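Local coordinates for hydrogenase expression/formation protein HypE (Desulfovibrio vulgaris subsp. vulgaris, PDB 2Z1U) that binds ATP and magnesium and probably takes part in the maturation of hydrogenases, at residues A[96-101]-A[105-110]. Sequence-based numbering, arbitrary orientation.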
ATOM      1  N   PHE A  96       1.079  -7.869  -1.579  1.00 49.57           N
ATOM      2  CA  PHE A  96       1.899  -8.971  -1.065  1.00 50.06           C
ATOM      3  C   PHE A  96       3.299  -8.892  -1.644  1.00 50.13           C
ATOM      4  O   PHE A  96       3.465  -8.657  -2.845  1.00 49.82           O
ATOM      5  CB  PHE A  96       1.275 -10.340  -1.409  1.00 50.26           C
ATOM      6  CG  PHE A  96       0.136 -10.738  -0.508  1.00 52.25           C
ATOM      7  CD1 PHE A  96      -1.141 -10.199  -0.690  1.00 54.96           C
ATOM      8  CD2 PHE A  96       0.341 -11.630   0.535  1.00 52.49           C
ATOM      9  CE1 PHE A  96      -2.198 -10.570   0.146  1.00 55.68           C
ATOM     10  CE2 PHE A  96      -0.705 -12.001   1.378  1.00 53.38           C
ATOM     11  CZ  PHE A  96      -1.974 -11.477   1.183  1.00 53.16           C
ATOM     12  N   ILE A  97       4.297  -9.063  -0.779  1.00 50.64           N
ATOM     13  CA  ILE A  97       5.676  -9.309  -1.212  1.00 50.93           C
ATOM     14  C   ILE A  97       6.090 -10.679  -0.674  1.00 50.79           C
ATOM     15  O   ILE A  97       6.113 -10.897   0.535  1.00 51.05           O
ATOM     16  CB  ILE A  97       6.650  -8.194  -0.750  1.00 51.22           C
ATOM     17  CG1 ILE A  97       6.179  -6.833  -1.302  1.00 50.77           C
ATOM     18  CG2 ILE A  97       8.096  -8.509  -1.215  1.00 50.51           C
ATOM     19  CD1 ILE A  97       6.861  -5.608  -0.682  1.00 50.81           C
ATOM     20  N   LEU A  98       6.391 -11.606  -1.579  1.00 50.80           N
ATOM     21  CA  LEU A  98       6.566 -13.002  -1.190  1.00 50.79           C
ATOM     22  C   LEU A  98       7.909 -13.557  -1.615  1.00 50.75           C
ATOM     23  O   LEU A  98       8.433 -13.211  -2.681  1.00 50.00           O
ATOM     24  CB  LEU A  98       5.444 -13.854  -1.783  1.00 51.24           C
ATOM     25  CG  LEU A  98       4.005 -13.498  -1.381  1.00 52.71           C
ATOM     26  CD1 LEU A  98       2.989 -14.119  -2.352  1.00 52.53           C
ATOM     27  CD2 LEU A  98       3.731 -13.931   0.050  1.00 53.35           C
ATOM     28  N   GLU A  99       8.462 -14.418  -0.764  1.00 50.75           N
ATOM     29  CA  GLU A  99       9.724 -15.092  -1.046  1.00 50.80           C
ATOM     30  C   GLU A  99       9.485 -16.375  -1.846  1.00 50.89           C
ATOM     31  O   GLU A  99       8.666 -17.219  -1.455  1.00 50.42           O
ATOM     32  CB  GLU A  99      10.459 -15.410   0.264  1.00 50.94           C
ATOM     33  CG  GLU A  99      11.837 -16.025   0.045  1.00 50.94           C
ATOM     34  CD  GLU A  99      12.593 -16.307   1.322  1.00 51.03           C
ATOM     35  OE1 GLU A  99      13.844 -16.340   1.254  1.00 52.48           O
ATOM     36  OE2 GLU A  99      11.959 -16.508   2.380  1.00 50.57           O
ATOM     37  N   GLU A 100      10.197 -16.505  -2.968  1.00 51.17           N
ATOM     38  CA  GLU A 100      10.304 -17.773  -3.707  1.00 51.68           C
ATOM     39  C   GLU A 100      10.599 -18.912  -2.740  1.00 51.80           C
ATOM     40  O   GLU A 100      11.411 -18.755  -1.831  1.00 51.80           O
ATOM     41  CB  GLU A 100      11.420 -17.672  -4.760  1.00 51.71           C
ATOM     42  CG  GLU A 100      11.677 -18.929  -5.577  1.00 52.54           C
ATOM     43  CD  GLU A 100      13.039 -18.933  -6.280  1.00 52.17           C
ATOM     44  OE1 GLU A 100      13.204 -19.712  -7.240  1.00 52.93           O
ATOM     45  OE2 GLU A 100      13.943 -18.170  -5.875  1.00 53.09           O
ATOM     46  N   GLY A 101       9.929 -20.048  -2.939  1.00 52.04           N
ATOM     47  CA  GLY A 101      10.106 -21.223  -2.093  1.00 52.00           C
ATOM     48  C   GLY A 101       9.124 -21.324  -0.938  1.00 52.76           C
ATOM     49  O   GLY A 101       8.980 -22.382  -0.336  1.00 52.10           O
ATOM     50  N   ASP A 105       0.809 -23.326   1.805  1.00 57.75           N
ATOM     51  CA  ASP A 105      -0.215 -23.378   2.846  1.00 57.86           C
ATOM     52  C   ASP A 105      -0.082 -22.232   3.846  1.00 57.17           C
ATOM     53  O   ASP A 105      -1.076 -21.809   4.430  1.00 57.05           O
ATOM     54  CB  ASP A 105      -0.244 -24.721   3.573  1.00 58.66           C
ATOM     55  CG  ASP A 105      -1.503 -24.889   4.426  1.00 61.03           C
ATOM     56  OD1 ASP A 105      -1.372 -25.143   5.645  1.00 63.16           O
ATOM     57  OD2 ASP A 105      -2.625 -24.745   3.875  1.00 63.82           O
ATOM     58  N   ILE A 106       1.143 -21.744   4.046  1.00 56.56           N
ATOM     59  CA  ILE A 106       1.371 -20.527   4.833  1.00 55.92           C
ATOM     60  C   ILE A 106       0.603 -19.366   4.188  1.00 55.29           C
ATOM     61  O   ILE A 106      -0.170 -18.683   4.852  1.00 55.03           O
ATOM     62  CB  ILE A 106       2.883 -20.192   4.980  1.00 55.66           C
ATOM     63  CG1 ILE A 106       3.574 -21.246   5.855  1.00 55.75           C
ATOM     64  CG2 ILE A 106       3.077 -18.772   5.545  1.00 56.36           C
ATOM     65  CD1 ILE A 106       5.058 -21.004   6.092  1.00 56.04           C
ATOM     66  N   LEU A 107       0.792 -19.188   2.883  1.00 54.94           N
ATOM     67  CA  LEU A 107       0.101 -18.144   2.128  1.00 54.20           C
ATOM     68  C   LEU A 107      -1.425 -18.260   2.218  1.00 53.77           C
ATOM     69  O   LEU A 107      -2.100 -17.270   2.495  1.00 53.94           O
ATOM     70  CB  LEU A 107       0.560 -18.141   0.665  1.00 54.10           C
ATOM     71  CG  LEU A 107      -0.070 -17.106  -0.271  1.00 54.11           C
ATOM     72  CD1 LEU A 107       0.232 -15.668   0.157  1.00 52.52           C
ATOM     73  CD2 LEU A 107       0.404 -17.353  -1.700  1.00 54.24           C
ATOM     74  N   GLU A 108      -1.956 -19.462   1.996  1.00 53.42           N
ATOM     75  CA  GLU A 108      -3.402 -19.697   2.072  1.00 53.38           C
ATOM     76  C   GLU A 108      -3.997 -19.439   3.468  1.00 52.84           C
ATOM     77  O   GLU A 108      -5.082 -18.870   3.579  1.00 52.87           O
ATOM     78  CB  GLU A 108      -3.772 -21.111   1.580  1.00 53.72           C
ATOM     79  CG  GLU A 108      -5.265 -21.423   1.712  1.00 55.37           C
ATOM     80  CD  GLU A 108      -5.759 -22.499   0.765  1.00 58.57           C
ATOM     81  OE1 GLU A 108      -5.289 -23.660   0.852  1.00 60.43           O
ATOM     82  OE2 GLU A 108      -6.648 -22.180  -0.049  1.00 59.45           O
ATOM     83  N   ARG A 109      -3.299 -19.867   4.518  1.00 52.01           N
ATOM     84  CA  ARG A 109      -3.716 -19.570   5.887  1.00 51.98           C
ATOM     85  C   ARG A 109      -3.765 -18.062   6.153  1.00 51.31           C
ATOM     86  O   ARG A 109      -4.696 -17.566   6.790  1.00 51.08           O
ATOM     87  CB  ARG A 109      -2.780 -20.231   6.893  1.00 52.60           C
ATOM     88  CG  ARG A 109      -2.987 -21.735   7.048  1.00 54.97           C
ATOM     89  CD  ARG A 109      -2.261 -22.236   8.296  1.00 61.28           C
ATOM     90  NE  ARG A 109      -0.826 -22.415   8.063  1.00 65.25           N
ATOM     91  CZ  ARG A 109       0.108 -22.412   9.014  1.00 67.55           C
ATOM     92  NH1 ARG A 109      -0.214 -22.225  10.296  1.00 68.03           N
ATOM     93  NH2 ARG A 109       1.380 -22.590   8.676  1.00 68.61           N
ATOM     94  N   VAL A 110      -2.767 -17.340   5.649  1.00 50.58           N
ATOM     95  CA  VAL A 110      -2.691 -15.884   5.830  1.00 50.30           C
ATOM     96  C   VAL A 110      -3.811 -15.189   5.053  1.00 50.10           C
ATOM     97  O   VAL A 110      -4.487 -14.295   5.582  1.00 50.20           O
ATOM     98  CB  VAL A 110      -1.325 -15.333   5.394  1.00 49.75           C
ATOM     99  CG1 VAL A 110      -1.355 -13.795   5.340  1.00 50.26           C
ATOM    100  CG2 VAL A 110      -0.230 -15.820   6.340  1.00 50.49           C
TER
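Purely apolar packing joins F96 and L98, near the C-terminal end of strand 87-99, to L107 and V110 on the first part of helix 104-121. All four residues are buried, and no hydrogen bond crosses between 96-101 and 105-110. L107 carries most of the contact through one methyl, CD1, which lies 3.9 Å from L98 CD2 and 4.0 Å from F96 CE2, so that a single branch meets both strand residues. Its CG stands anti to the backbone N (chi1 180°), which carries the isobutyl group across to the strand although the bond leaving its CA does not aim there. L98 and L107 cross at about a right angle: L107 CD1 meets both methyls of L98, with L98 CD1 at 4.0 Å, while L107 CD2 is 4.2 Å from L98 CD1. This is the strand-to-helix step of the beta-alpha-beta unit 87-99, 104-121, 124-133, within the PurM-like N-terminal region; parallel pairing of 87-99 with 124-133 completes it. V110 CG1 comes to the edge of the F96 ring, near its plane, 4.4 Å from CE2. The strand and helix segments run nearly antiparallel (159°), with axes 11.3 Å apart at closest approach. The side chain of F96 also lies against a bound ATP, about 3 Å away at the nearest atoms. M141 on neighbouring strand 141-151 touches F96, L98 and V110, while L22 and L26 of helix 17-31 pack on L107.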